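Local coordinates for protein 6-O-methylguanine DNA methyltransferase (Enterococcus faecalis, PDB 2B6C) that is of unknown function but, as a predicted DNA alkylation repair enzyme of the AlkD-like family, probably acts on alkylated DNA, at residues B[116-119]-B[124-127]; B[127-132]-B[157-162]; B[139-144]-B[165-170]; B[151-156]-B[187-192]. One frame throughout, in Å; residues are numbered along the deposited sequence. Where two conformers were deposited one is given.

Contact 1: B[116-119]-B[124-127]; sequences SWVA and ELPT
W117 meets E124 where helix 104-120 gives way, after a short connection, to helix 125-132, and the touching is done by the methylene part of the glutamate. Followed outward from its backbone, E124 first presents CB, which lies 3.6 Å from W117 CZ3, at the edge of the indole and near its plane. The next atom, CG, comes to 3.8 Å from W117 CH2, so the two aliphatic carbons lie along the CZ3-CH2 edge of the six-membered ring. There the chain bends (chi2 -66°), and the carboxylate swings away from the indole, its plane 41° from that of the ring. A glutamate suits this partly exposed place because its stem is greasy enough for a tryptophan edge while its charged end can leave the core.

The indole reaches E124 because CG of W117 stands anti to the backbone N (chi1 -167°), which swings the six-membered end of the ring over to E124. Its polar end is fixed elsewhere: NE1 bonds to the carbonyl oxygen of F86, and H121 stacks on the ring.

One residue further on, V118 meets L125. The branch CG1 of the valine lies 3.7 Å from CB of L125, whereas CG2 approaches L125 CA only loosely. The compact, branched valine lets the backbones approach closely, V118 CA and L125 CA being 5.5 Å apart. No hydrogen bond joins the two segments, so this tight helix-to-helix corner rests on burying hydrocarbon, with the one buried indole N-H satisfied by a carbonyl outside it.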
loop_
_atom_site.group_PDB
_atom_site.type_symbol
_atom_site.label_atom_id
_atom_site.label_comp_id
_atom_site.label_asym_id
_atom_site.label_seq_id
_atom_site.Cartn_x
_atom_site.Cartn_y
_atom_site.Cartn_z
ATOM N N SER B 116 -3.856 -11.709 -3.494
ATOM C CA SER B 116 -3.812 -10.281 -3.145
ATOM C C SER B 116 -4.413 -9.406 -4.227
ATOM O O SER B 116 -5.089 -8.430 -3.898
ATOM C CB SER B 116 -2.401 -9.772 -2.863
ATOM O OG SER B 116 -1.864 -10.637 -1.903
ATOM N N TRP B 117 -4.111 -9.735 -5.488
ATOM C CA TRP B 117 -4.596 -8.978 -6.624
ATOM C C TRP B 117 -6.110 -9.076 -6.724
ATOM O O TRP B 117 -6.804 -8.072 -6.939
ATOM C CB TRP B 117 -3.920 -9.414 -7.924
ATOM C CG TRP B 117 -4.192 -8.426 -9.037
ATOM C CD1 TRP B 117 -3.485 -7.296 -9.330
ATOM C CD2 TRP B 117 -5.288 -8.469 -9.970
ATOM N NE1 TRP B 117 -4.058 -6.644 -10.393
ATOM C CE2 TRP B 117 -5.166 -7.344 -10.808
ATOM C CE3 TRP B 117 -6.359 -9.365 -10.177
ATOM C CZ2 TRP B 117 -6.084 -7.068 -11.857
ATOM C CZ3 TRP B 117 -7.278 -9.091 -11.219
ATOM C CH2 TRP B 117 -7.130 -7.948 -12.037
ATOM N N VAL B 118 -6.614 -10.297 -6.578
ATOM C CA VAL B 118 -8.048 -10.549 -6.523
ATOM C C VAL B 118 -8.694 -9.847 -5.296
ATOM O O VAL B 118 -9.730 -9.239 -5.431
ATOM C CB VAL B 118 -8.319 -12.091 -6.546
ATOM C CG1 VAL B 118 -9.657 -12.415 -6.015
ATOM C CG2 VAL B 118 -8.151 -12.649 -7.958
ATOM N N ALA B 119 -8.082 -9.913 -4.109
ATOM C CA ALA B 119 -8.601 -9.127 -2.956
ATOM C C ALA B 119 -8.747 -7.635 -3.332
ATOM O O ALA B 119 -9.712 -6.969 -2.934
ATOM C CB ALA B 119 -7.709 -9.284 -1.748
ATOM N N GLU B 124 -12.911 -9.334 -10.525
ATOM C CA GLU B 124 -12.101 -10.199 -11.404
ATOM C C GLU B 124 -11.782 -11.576 -10.832
ATOM O O GLU B 124 -10.999 -12.315 -11.427
ATOM C CB GLU B 124 -10.782 -9.530 -11.788
ATOM C CG GLU B 124 -10.930 -8.224 -12.534
ATOM C CD GLU B 124 -11.545 -8.369 -13.900
ATOM O OE1 GLU B 124 -11.842 -7.319 -14.478
ATOM O OE2 GLU B 124 -11.721 -9.507 -14.412
ATOM N N LEU B 125 -12.322 -11.896 -9.661
ATOM C CA LEU B 125 -12.098 -13.204 -9.025
ATOM C C LEU B 125 -12.455 -14.353 -9.986
ATOM O O LEU B 125 -11.630 -15.260 -10.201
ATOM C CB LEU B 125 -12.869 -13.336 -7.696
ATOM C CG LEU B 125 -12.748 -14.603 -6.817
ATOM C CD1 LEU B 125 -13.238 -14.310 -5.413
ATOM C CD2 LEU B 125 -13.477 -15.823 -7.358
ATOM N N PRO B 126 -13.682 -14.332 -10.572
ATOM C CA PRO B 126 -13.978 -15.402 -11.546
ATOM C C PRO B 126 -13.014 -15.519 -12.728
ATOM O O PRO B 126 -12.709 -16.635 -13.171
ATOM C CB PRO B 126 -15.400 -15.022 -12.046
ATOM C CG PRO B 126 -15.991 -14.349 -10.853
ATOM C CD PRO B 126 -14.869 -13.464 -10.402
ATOM N N THR B 127 -12.530 -14.385 -13.214
ATOM C CA THR B 127 -11.584 -14.338 -14.319
ATOM C C THR B 127 -10.226 -14.955 -13.950
ATOM O O THR B 127 -9.682 -15.761 -14.704
ATOM C CB THR B 127 -11.389 -12.880 -14.788
ATOM O OG1 THR B 127 -12.678 -12.308 -15.090
ATOM C CG2 THR B 127 -10.534 -12.816 -16.030
#

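Contact 2: B[127-132]-B[157-162]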
loop_
_atom_site.group_PDB
_atom_site.type_symbol
_atom_site.label_atom_id
_atom_site.label_comp_id
_atom_site.label_asym_id
_atom_site.label_seq_id
_atom_site.Cartn_x
_atom_site.Cartn_y
_atom_site.Cartn_z
ATOM N N THR B 127 -12.530 -14.385 -13.214
ATOM C CA THR B 127 -11.584 -14.338 -14.319
ATOM C C THR B 127 -10.226 -14.955 -13.950
ATOM O O THR B 127 -9.682 -15.761 -14.704
ATOM C CB THR B 127 -11.389 -12.880 -14.788
ATOM O OG1 THR B 127 -12.678 -12.308 -15.090
ATOM C CG2 THR B 127 -10.534 -12.816 -16.030
ATOM N N ILE B 128 -9.687 -14.583 -12.790
ATOM C CA ILE B 128 -8.429 -15.143 -12.321
ATOM C C ILE B 128 -8.575 -16.625 -11.955
ATOM O O ILE B 128 -7.766 -17.450 -12.349
ATOM C CB ILE B 128 -7.830 -14.351 -11.150
ATOM C CG1 ILE B 128 -7.612 -12.870 -11.552
ATOM C CG2 ILE B 128 -6.513 -15.031 -10.670
ATOM C CD1 ILE B 128 -6.897 -12.629 -12.934
ATOM N N PHE B 129 -9.621 -16.959 -11.213
ATOM C CA PHE B 129 -9.939 -18.357 -10.989
ATOM C C PHE B 129 -9.953 -19.203 -12.287
ATOM O O PHE B 129 -9.363 -20.265 -12.310
ATOM C CB PHE B 129 -11.226 -18.505 -10.179
ATOM C CG PHE B 129 -11.604 -19.954 -9.898
ATOM C CD1 PHE B 129 -12.391 -20.667 -10.804
ATOM C CD2 PHE B 129 -11.155 -20.584 -8.748
ATOM C CE1 PHE B 129 -12.722 -22.004 -10.559
ATOM C CE2 PHE B 129 -11.493 -21.922 -8.470
ATOM C CZ PHE B 129 -12.276 -22.638 -9.392
ATOM N N ALA B 130 -10.610 -18.732 -13.350
ATOM C CA ALA B 130 -10.710 -19.501 -14.594
ATOM C C ALA B 130 -9.367 -19.704 -15.315
ATOM O O ALA B 130 -9.242 -20.655 -16.100
ATOM C CB ALA B 130 -11.765 -18.891 -15.552
ATOM N N LEU B 131 -8.385 -18.826 -15.060
ATOM C CA LEU B 131 -7.023 -18.992 -15.584
ATOM C C LEU B 131 -6.430 -20.320 -15.118
ATOM O O LEU B 131 -5.739 -21.015 -15.862
ATOM C CB LEU B 131 -6.083 -17.887 -15.060
ATOM C CG LEU B 131 -6.107 -16.473 -15.603
ATOM C CD1 LEU B 131 -5.025 -15.638 -14.868
ATOM C CD2 LEU B 131 -5.921 -16.481 -17.137
ATOM N N PHE B 132 -6.684 -20.647 -13.864
ATOM C CA PHE B 132 -6.039 -21.775 -13.207
ATOM C C PHE B 132 -6.946 -23.014 -13.133
ATOM O O PHE B 132 -6.452 -24.131 -13.026
ATOM C CB PHE B 132 -5.582 -21.335 -11.797
ATOM C CG PHE B 132 -4.534 -20.259 -11.816
ATOM C CD1 PHE B 132 -3.190 -20.574 -12.061
ATOM C CD2 PHE B 132 -4.890 -18.918 -11.605
ATOM C CE1 PHE B 132 -2.185 -19.554 -12.103
ATOM C CE2 PHE B 132 -3.912 -17.896 -11.626
ATOM C CZ PHE B 132 -2.559 -18.208 -11.871
ATOM N N GLN B 157 -18.209 -19.424 -3.260
ATOM C CA GLN B 157 -18.459 -20.792 -2.820
ATOM C C GLN B 157 -18.501 -21.753 -3.966
ATOM O O GLN B 157 -17.963 -22.851 -3.880
ATOM C CB GLN B 157 -19.802 -20.877 -2.058
ATOM C CG GLN B 157 -19.718 -20.309 -0.659
ATOM C CD GLN B 157 -21.077 -20.155 0.018
ATOM O OE1 GLN B 157 -21.148 -19.826 1.207
ATOM N NE2 GLN B 157 -22.151 -20.430 -0.714
ATOM N N ASP B 158 -19.172 -21.331 -5.032
ATOM C CA ASP B 158 -19.378 -22.154 -6.211
ATOM C C ASP B 158 -18.072 -22.501 -6.899
ATOM O O ASP B 158 -17.895 -23.598 -7.379
ATOM C CB ASP B 158 -20.302 -21.411 -7.178
ATOM C CG ASP B 158 -21.689 -21.217 -6.606
ATOM O OD1 ASP B 158 -22.202 -22.165 -5.959
ATOM O OD2 ASP B 158 -22.263 -20.130 -6.819
ATOM N N LEU B 159 -17.170 -21.527 -6.955
ATOM C CA LEU B 159 -15.882 -21.745 -7.601
ATOM C C LEU B 159 -15.016 -22.662 -6.747
ATOM O O LEU B 159 -14.392 -23.585 -7.265
ATOM C CB LEU B 159 -15.189 -20.417 -7.934
ATOM C CG LEU B 159 -15.935 -19.511 -8.933
ATOM C CD1 LEU B 159 -15.098 -18.270 -9.261
ATOM C CD2 LEU B 159 -16.313 -20.236 -10.211
ATOM N N LEU B 160 -15.027 -22.430 -5.433
ATOM C CA LEU B 160 -14.318 -23.277 -4.493
ATOM C C LEU B 160 -14.799 -24.715 -4.641
ATOM O O LEU B 160 -13.994 -25.636 -4.837
ATOM C CB LEU B 160 -14.494 -22.782 -3.042
ATOM C CG LEU B 160 -13.854 -23.666 -1.939
ATOM C CD1 LEU B 160 -12.333 -23.924 -2.153
ATOM C CD2 LEU B 160 -14.137 -23.085 -0.568
ATOM N N LYS B 161 -16.116 -24.887 -4.548
ATOM C CA LYS B 161 -16.736 -26.186 -4.659
ATOM C C LYS B 161 -16.366 -26.846 -5.988
ATOM O O LYS B 161 -15.992 -28.019 -5.988
ATOM C CB LYS B 161 -18.255 -26.073 -4.517
ATOM C CG LYS B 161 -18.974 -27.411 -4.634
ATOM C CD LYS B 161 -20.486 -27.294 -4.298
ATOM C CE LYS B 161 -21.189 -28.662 -4.375
ATOM N NZ LYS B 161 -22.695 -28.500 -4.274
ATOM N N LYS B 162 -16.463 -26.097 -7.096
ATOM C CA LYS B 162 -16.116 -26.626 -8.425
ATOM C C LYS B 162 -14.693 -27.145 -8.514
ATOM O O LYS B 162 -14.454 -28.245 -9.039
ATOM C CB LYS B 162 -16.356 -25.586 -9.535
ATOM C CG LYS B 162 -16.239 -26.192 -10.945
ATOM C CD LYS B 162 -16.713 -25.219 -12.026
ATOM C CE LYS B 162 -15.741 -24.064 -12.232
ATOM N NZ LYS B 162 -16.030 -23.397 -13.554
#
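The ring of F129 carries L159 on one face and K162 at its edge. CB of L159 sits over the middle of that face, 3.8 Å from the centroid of the F129 ring and only 5° off the normal, a well-centred CH-pi contact. Of the leucine's methyl groups, CD1 lies toward the CB end of the phenylalanine, 3.9 Å from F129 CG, and CD2 beside F129 CD1 and CE1, while the carbonyl oxygen of L159 approaches the other end of the ring, 3.1 Å from F129 CZ. CE of K162 comes near the ring plane, 4.0 Å from F129 CE1. The lysine's ammonium end makes a cation-pi contact with Y133 outside the two segments.

F129 spans the gap because CG is anti to the backbone N (chi1 -179°), directing the ring at helix 157-166. A long flat residue suits a place where the nearest CA atoms, those of F129 and L159, are 7.6 Å apart; leucine offers a broad aliphatic surface to it, and the exposed lysine lends its last methylene, CE, to the ring edge and keeps its charge beyond it. A144 and L147 also pack on F129. The contact joins two helices separated in the chain by helix 138-146, consistent with the HEAT-like helical solenoid known for AlkD-like proteins.

Contact 3: B[139-144]-B[165-170]; sequences WNRRVA and IYDRTT. With SO4 (sulfate ion), chain I.
R141 and D167 form a two-pronged salt bridge. The arginine approaches side-on: its NE donates to OD1 of D167 at 2.9 Å with an N-H...O angle of 159°, and its NH2 donates to OD2 of D167 at 3.0 Å, nearly as straight. Each oxygen uses its syn lone pair and lies close to the guanidinium plane, and the two flat groups are only 27° apart. The pairing is thus nearly coplanar, which fixes the rotation of both ends.

OD2 has a further donor. The hydroxyl of T170 gives D167 OD2 a 2.6 Å bond from OG1, received on the anti lone pair, so one oxygen is gripped by arginine and threonine together. This threonine closes the type I turn D167-T170, in which T170 N also bonds to D167 O. With these partners around a buried aspartate, its negative form is probably favoured. NH1 of R141 bonds to the carbonyl oxygen of A135, completing the hold on the guanidinium.

Outward from the charges lies Y166. Its CE2 is 3.6 Å from CD of R141; the arginine's bend at chi3 (-51°) turns NE and the guanidinium toward D167, leaving CD beside the tyrosine. CG2 of T170 approaches NH2 more loosely. On the neighbouring residue, ND2 of N140 bonds to O4 of a sulfate, probably from the crystallisation liquor, at 3.2 Å; K95 NZ and the backbone N atoms of E136 and N137 also bind it.

The bridge therefore ties helix 138-146 to the turn that leaves the C-terminal end of helix 157-166, while I175 of helix 173-186 packs on D167 and T170, and F129 and F132 of helix 125-132 cover A144.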
loop_
_atom_site.group_PDB
_atom_site.type_symbol
_atom_site.label_atom_id
_atom_site.label_comp_id
_atom_site.label_asym_id
_atom_site.label_seq_id
_atom_site.Cartn_x
_atom_site.Cartn_y
_atom_site.Cartn_z
ATOM N N TRP B 139 0.260 -27.816 -10.320
ATOM C CA TRP B 139 0.671 -26.604 -9.592
ATOM C C TRP B 139 -0.267 -25.435 -9.887
ATOM O O TRP B 139 -0.644 -24.703 -8.957
ATOM C CB TRP B 139 2.114 -26.198 -9.899
ATOM C CG TRP B 139 3.114 -27.147 -9.384
ATOM C CD1 TRP B 139 4.017 -27.896 -10.137
ATOM C CD2 TRP B 139 3.352 -27.490 -8.018
ATOM N NE1 TRP B 139 4.771 -28.675 -9.317
ATOM C CE2 TRP B 139 4.401 -28.454 -8.009
ATOM C CE3 TRP B 139 2.792 -27.084 -6.796
ATOM C CZ2 TRP B 139 4.896 -29.021 -6.812
ATOM C CZ3 TRP B 139 3.289 -27.666 -5.600
ATOM C CH2 TRP B 139 4.329 -28.610 -5.622
ATOM N N ASN B 140 -0.673 -25.268 -11.165
ATOM C CA ASN B 140 -1.688 -24.267 -11.488
ATOM C C ASN B 140 -3.027 -24.517 -10.766
ATOM O O ASN B 140 -3.668 -23.574 -10.325
ATOM C CB ASN B 140 -1.936 -24.131 -12.992
ATOM C CG ASN B 140 -0.841 -23.370 -13.706
ATOM O OD1 ASN B 140 -0.298 -22.393 -13.184
ATOM N ND2 ASN B 140 -0.502 -23.816 -14.923
ATOM N N ARG B 141 -3.467 -25.774 -10.695
ATOM C CA ARG B 141 -4.726 -26.124 -10.008
ATOM C C ARG B 141 -4.636 -25.957 -8.495
ATOM O O ARG B 141 -5.639 -25.636 -7.846
ATOM C CB ARG B 141 -5.139 -27.540 -10.360
ATOM C CG ARG B 141 -5.296 -27.701 -11.878
ATOM C CD ARG B 141 -6.236 -28.886 -12.184
ATOM N NE ARG B 141 -5.872 -30.115 -11.494
ATOM C CZ ARG B 141 -4.886 -30.937 -11.865
ATOM N NH1 ARG B 141 -4.108 -30.655 -12.923
ATOM N NH2 ARG B 141 -4.676 -32.043 -11.170
ATOM N N ARG B 142 -3.428 -26.140 -7.942
ATOM C CA ARG B 142 -3.170 -25.730 -6.581
ATOM C C ARG B 142 -3.509 -24.223 -6.326
ATOM O O ARG B 142 -4.081 -23.870 -5.275
ATOM C CB ARG B 142 -1.736 -26.085 -6.159
ATOM C CG ARG B 142 -1.422 -25.715 -4.685
ATOM C CD ARG B 142 -0.139 -26.408 -4.203
ATOM N NE ARG B 142 0.363 -25.902 -2.933
ATOM C CZ ARG B 142 0.370 -26.608 -1.793
ATOM N NH1 ARG B 142 0.886 -26.072 -0.689
ATOM N NH2 ARG B 142 -0.123 -27.858 -1.745
ATOM N N VAL B 143 -3.129 -23.352 -7.261
ATOM C CA VAL B 143 -3.482 -21.942 -7.189
ATOM C C VAL B 143 -5.011 -21.745 -7.240
ATOM O O VAL B 143 -5.519 -20.957 -6.448
ATOM C CB VAL B 143 -2.745 -21.060 -8.277
ATOM C CG1 VAL B 143 -3.255 -19.525 -8.269
ATOM C CG2 VAL B 143 -1.231 -21.088 -8.048
ATOM N N ALA B 144 -5.719 -22.460 -8.146
ATOM C CA ALA B 144 -7.190 -22.398 -8.217
ATOM C C ALA B 144 -7.837 -22.790 -6.882
ATOM O O ALA B 144 -8.768 -22.108 -6.394
ATOM C CB ALA B 144 -7.741 -23.272 -9.377
ATOM N N ILE B 165 -14.372 -30.414 -6.476
ATOM C CA ILE B 165 -15.018 -31.476 -7.251
ATOM C C ILE B 165 -14.054 -32.004 -8.332
ATOM O O ILE B 165 -13.873 -33.226 -8.486
ATOM C CB ILE B 165 -16.384 -31.009 -7.869
ATOM C CG1 ILE B 165 -17.520 -31.061 -6.824
ATOM C CG2 ILE B 165 -16.763 -31.873 -9.064
ATOM C CD1 ILE B 165 -18.769 -30.222 -7.181
ATOM N N TYR B 166 -13.400 -31.083 -9.037
ATOM C CA TYR B 166 -12.495 -31.424 -10.121
ATOM C C TYR B 166 -11.333 -32.318 -9.685
ATOM O O TYR B 166 -10.963 -33.239 -10.407
ATOM C CB TYR B 166 -11.948 -30.151 -10.761
ATOM C CG TYR B 166 -11.154 -30.400 -12.027
ATOM C CD1 TYR B 166 -11.784 -30.420 -13.290
ATOM C CD2 TYR B 166 -9.778 -30.632 -11.969
ATOM C CE1 TYR B 166 -11.047 -30.668 -14.454
ATOM C CE2 TYR B 166 -9.042 -30.869 -13.114
ATOM C CZ TYR B 166 -9.670 -30.894 -14.349
ATOM O OH TYR B 166 -8.901 -31.116 -15.475
ATOM N N ASP B 167 -10.738 -32.019 -8.532
ATOM C CA ASP B 167 -9.562 -32.739 -8.077
ATOM C C ASP B 167 -9.886 -33.678 -6.943
ATOM O O ASP B 167 -8.980 -34.129 -6.253
ATOM C CB ASP B 167 -8.483 -31.745 -7.596
ATOM C CG ASP B 167 -7.530 -31.355 -8.695
ATOM O OD1 ASP B 167 -7.401 -30.152 -8.980
ATOM O OD2 ASP B 167 -6.969 -32.273 -9.325
ATOM N N ARG B 168 -11.164 -33.919 -6.693
ATOM C CA ARG B 168 -11.568 -34.755 -5.549
ATOM C C ARG B 168 -10.755 -36.080 -5.401
ATOM O O ARG B 168 -10.308 -36.417 -4.291
ATOM C CB ARG B 168 -13.086 -35.026 -5.565
ATOM C CG ARG B 168 -13.593 -35.863 -4.364
ATOM C CD ARG B 168 -15.092 -36.182 -4.479
ATOM N NE ARG B 168 -15.386 -37.132 -5.567
ATOM C CZ ARG B 168 -15.246 -38.457 -5.474
ATOM N NH1 ARG B 168 -14.791 -39.024 -4.351
ATOM N NH2 ARG B 168 -15.537 -39.222 -6.523
ATOM N N THR B 169 -10.560 -36.787 -6.519
ATOM C CA THR B 169 -9.925 -38.110 -6.546
ATOM C C THR B 169 -8.478 -38.072 -7.040
ATOM O O THR B 169 -7.860 -39.127 -7.252
ATOM C CB THR B 169 -10.706 -39.079 -7.484
ATOM O OG1 THR B 169 -10.586 -38.622 -8.839
ATOM C CG2 THR B 169 -12.168 -39.121 -7.098
ATOM N N THR B 170 -7.950 -36.871 -7.261
ATOM C CA THR B 170 -6.551 -36.711 -7.654
ATOM C C THR B 170 -5.621 -37.237 -6.552
ATOM O O THR B 170 -5.731 -36.852 -5.401
ATOM C CB THR B 170 -6.247 -35.249 -7.989
ATOM O OG1 THR B 170 -7.127 -34.835 -9.047
ATOM C CG2 THR B 170 -4.787 -35.069 -8.435
HETATM S S SO4 I . -1.900 -25.292 -18.065
HETATM O O1 SO4 I . -0.818 -24.980 -18.999
HETATM O O2 SO4 I . -3.004 -26.000 -18.748
HETATM O O3 SO4 I . -2.475 -24.022 -17.584
HETATM O O4 SO4 I . -1.360 -26.101 -16.954
#

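Contact 4: B[151-156]-B[187-192]; sequences LKEKTN and SKTNPQ. With SO4 (sulfate ion), chain J.
Beside T189, K152 O is held by two groups of T155, a 2.8 Å bond from OG1 and a 3.2 Å bond from the backbone N, which arrive from the same face of the carbonyl. The hydroxyl donor is tilted 28° from the carbonyl plane. T189 lies against this gripped peptide: its CG2 is 3.6 Å from C of K152, and its OG1 lies 3.4 Å from CA of K152. Threonine fits because its two branches divide the work, the methyl lying against the K152 peptide and CG of E153, the hydroxyl turning to water. With OG1 anti to the carbonyl carbon (chi1 -70°), the hydroxyl faces a water that may bridge to OE1 of E153; this bridge is tentative, since T189 OG1 lies a very short 2.5 Å from the water and E153 adopts two conformers.

The contact joins two interhelical loops on the surface of the helical repeat fold, each leading into a helix through an asparagine N-cap. N156 OD1 caps L159 N at the start of helix 157-166, and N190 OD1 caps W193 N at the start of helix 191-200. The short asparagine side chain is well suited to receiving a first-turn N-H. K188 stretches away from K152 and E153; its NZ bonds to OE1 of Q185 and, weakly, to O4 of a sulfate.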
loop_
_atom_site.group_PDB
_atom_site.type_symbol
_atom_site.label_atom_id
_atom_site.label_comp_id
_atom_site.label_asym_id
_atom_site.label_seq_id
_atom_site.Cartn_x
_atom_site.Cartn_y
_atom_site.Cartn_z
ATOM N N LEU B 151 -9.707 -14.885 1.550
ATOM C CA LEU B 151 -10.873 -14.066 1.174
ATOM C C LEU B 151 -12.037 -14.026 2.177
ATOM O O LEU B 151 -12.913 -13.135 2.097
ATOM C CB LEU B 151 -11.389 -14.447 -0.221
ATOM C CG LEU B 151 -10.415 -14.029 -1.327
ATOM C CD1 LEU B 151 -10.954 -14.350 -2.709
ATOM C CD2 LEU B 151 -10.009 -12.557 -1.200
ATOM N N LYS B 152 -12.052 -14.991 3.100
ATOM C CA LYS B 152 -13.061 -15.040 4.160
ATOM C C LYS B 152 -14.484 -14.974 3.618
ATOM O O LYS B 152 -14.890 -15.847 2.856
ATOM C CB LYS B 152 -12.798 -13.954 5.205
ATOM C CG LYS B 152 -11.453 -14.118 5.888
ATOM C CD LYS B 152 -11.184 -12.979 6.784
ATOM C CE LYS B 152 -9.810 -13.115 7.421
ATOM N NZ LYS B 152 -9.413 -11.801 8.036
ATOM N N GLU B 153 -15.225 -13.929 3.992
ATOM C CA GLU B 153 -16.631 -13.811 3.612
ATOM C C GLU B 153 -16.778 -13.427 2.121
ATOM O O GLU B 153 -17.849 -13.575 1.538
ATOM C CB GLU B 153 -17.354 -12.829 4.553
ATOM C CG GLU B 153 -17.339 -13.221 6.061
ATOM C CD GLU B 153 -16.144 -12.661 6.872
ATOM O OE1 GLU B 153 -16.046 -12.954 8.081
ATOM O OE2 GLU B 153 -15.311 -11.919 6.319
ATOM N N LYS B 154 -15.679 -12.967 1.509
ATOM C CA LYS B 154 -15.640 -12.617 0.076
ATOM C C LYS B 154 -15.416 -13.848 -0.824
ATOM O O LYS B 154 -15.429 -13.743 -2.046
ATOM C CB LYS B 154 -14.560 -11.542 -0.202
ATOM C CG LYS B 154 -14.786 -10.171 0.501
ATOM C CD LYS B 154 -13.457 -9.358 0.563
ATOM C CE LYS B 154 -13.499 -8.151 1.544
ATOM N NZ LYS B 154 -13.735 -6.786 0.915
ATOM N N THR B 155 -15.200 -15.008 -0.210
ATOM C CA THR B 155 -15.022 -16.276 -0.935
ATOM C C THR B 155 -16.227 -16.588 -1.825
ATOM O O THR B 155 -17.388 -16.423 -1.405
ATOM C CB THR B 155 -14.813 -17.450 0.080
ATOM O OG1 THR B 155 -13.589 -17.235 0.769
ATOM C CG2 THR B 155 -14.692 -18.793 -0.610
ATOM N N ASN B 156 -15.940 -17.042 -3.046
ATOM C CA ASN B 156 -16.948 -17.497 -3.974
ATOM C C ASN B 156 -17.063 -19.004 -3.810
ATOM O O ASN B 156 -16.158 -19.755 -4.183
ATOM C CB ASN B 156 -16.550 -17.131 -5.414
ATOM C CG ASN B 156 -17.584 -17.563 -6.450
ATOM O OD1 ASN B 156 -18.038 -18.714 -6.470
ATOM N ND2 ASN B 156 -17.916 -16.641 -7.360
ATOM N N SER B 187 -13.660 -22.814 6.594
ATOM C CA SER B 187 -14.437 -23.156 7.811
ATOM C C SER B 187 -14.364 -22.110 8.924
ATOM O O SER B 187 -15.198 -22.096 9.836
ATOM C CB SER B 187 -14.024 -24.517 8.376
ATOM O OG SER B 187 -12.750 -24.422 8.992
ATOM N N LYS B 188 -13.347 -21.255 8.878
ATOM C CA LYS B 188 -13.231 -20.186 9.897
ATOM C C LYS B 188 -14.291 -19.110 9.700
ATOM O O LYS B 188 -14.554 -18.314 10.589
ATOM C CB LYS B 188 -11.833 -19.555 9.873
ATOM C CG LYS B 188 -10.702 -20.573 10.165
ATOM C CD LYS B 188 -9.328 -19.904 10.005
ATOM C CE LYS B 188 -8.220 -20.944 10.037
ATOM N NZ LYS B 188 -6.858 -20.330 9.942
ATOM N N THR B 189 -14.874 -19.118 8.508
ATOM C CA THR B 189 -15.845 -18.145 8.038
ATOM C C THR B 189 -17.216 -18.802 7.969
ATOM O O THR B 189 -18.205 -18.229 8.447
ATOM C CB THR B 189 -15.438 -17.638 6.609
ATOM O OG1 THR B 189 -14.285 -16.835 6.737
ATOM C CG2 THR B 189 -16.530 -16.820 5.938
ATOM N N ASN B 190 -17.273 -19.977 7.343
ATOM C CA ASN B 190 -18.547 -20.669 7.119
ATOM C C ASN B 190 -18.465 -22.145 7.453
ATOM O O ASN B 190 -18.360 -22.983 6.536
ATOM C CB ASN B 190 -19.025 -20.467 5.674
ATOM C CG ASN B 190 -20.560 -20.674 5.516
ATOM O OD1 ASN B 190 -21.242 -21.353 6.341
ATOM N ND2 ASN B 190 -21.106 -20.070 4.453
ATOM N N PRO B 191 -18.454 -22.482 8.765
ATOM C CA PRO B 191 -18.309 -23.901 9.090
ATOM C C PRO B 191 -19.483 -24.746 8.608
ATOM O O PRO B 191 -19.254 -25.899 8.274
ATOM C CB PRO B 191 -18.171 -23.931 10.616
ATOM C CG PRO B 191 -18.696 -22.636 11.089
ATOM C CD PRO B 191 -18.541 -21.642 9.980
ATOM N N GLN B 192 -20.707 -24.199 8.578
ATOM C CA GLN B 192 -21.877 -24.957 8.039
ATOM C C GLN B 192 -21.647 -25.380 6.564
ATOM O O GLN B 192 -21.781 -26.568 6.228
ATOM C CB GLN B 192 -23.232 -24.225 8.188
ATOM C CG GLN B 192 -24.374 -24.927 7.379
ATOM C CD GLN B 192 -25.785 -24.314 7.449
ATOM O OE1 GLN B 192 -26.145 -23.553 8.366
ATOM N NE2 GLN B 192 -26.612 -24.682 6.463
HETATM S S SO4 J . -3.886 -23.105 10.833
HETATM O O1 SO4 J . -3.132 -22.822 12.042
HETATM O O2 SO4 J . -3.488 -24.409 10.308
HETATM O O3 SO4 J . -3.552 -22.080 9.850
HETATM O O4 SO4 J . -5.321 -23.124 11.098
HETATM O O HOH W 1 -14.056 -14.858 8.247
#

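Contacts 1, 2 and 3 run through neighbouring helices of one helical domain. Contact 1 comes first in the chain, sharing T127 and helix 125-132 with contact 2, about 10 Å away between centres. Contact 3 also lies about 10 Å from contact 2, centre to centre, and shares helix 157-166 with it, while its centre is about 18 Å from that of contact 1. Contact 4 joins loops on the surface, its centre about 16 Å from contact 1, 15 Å from contact 2 and 19 Å from contact 3. The segments of contacts 2, 3 and 4 alternate along the chain, so each closes across the chain path of the others, binding neighbouring helices and loops of one helical array. L125 links contact 1 to contacts 2 and 4 by touching L159, L151 and N156.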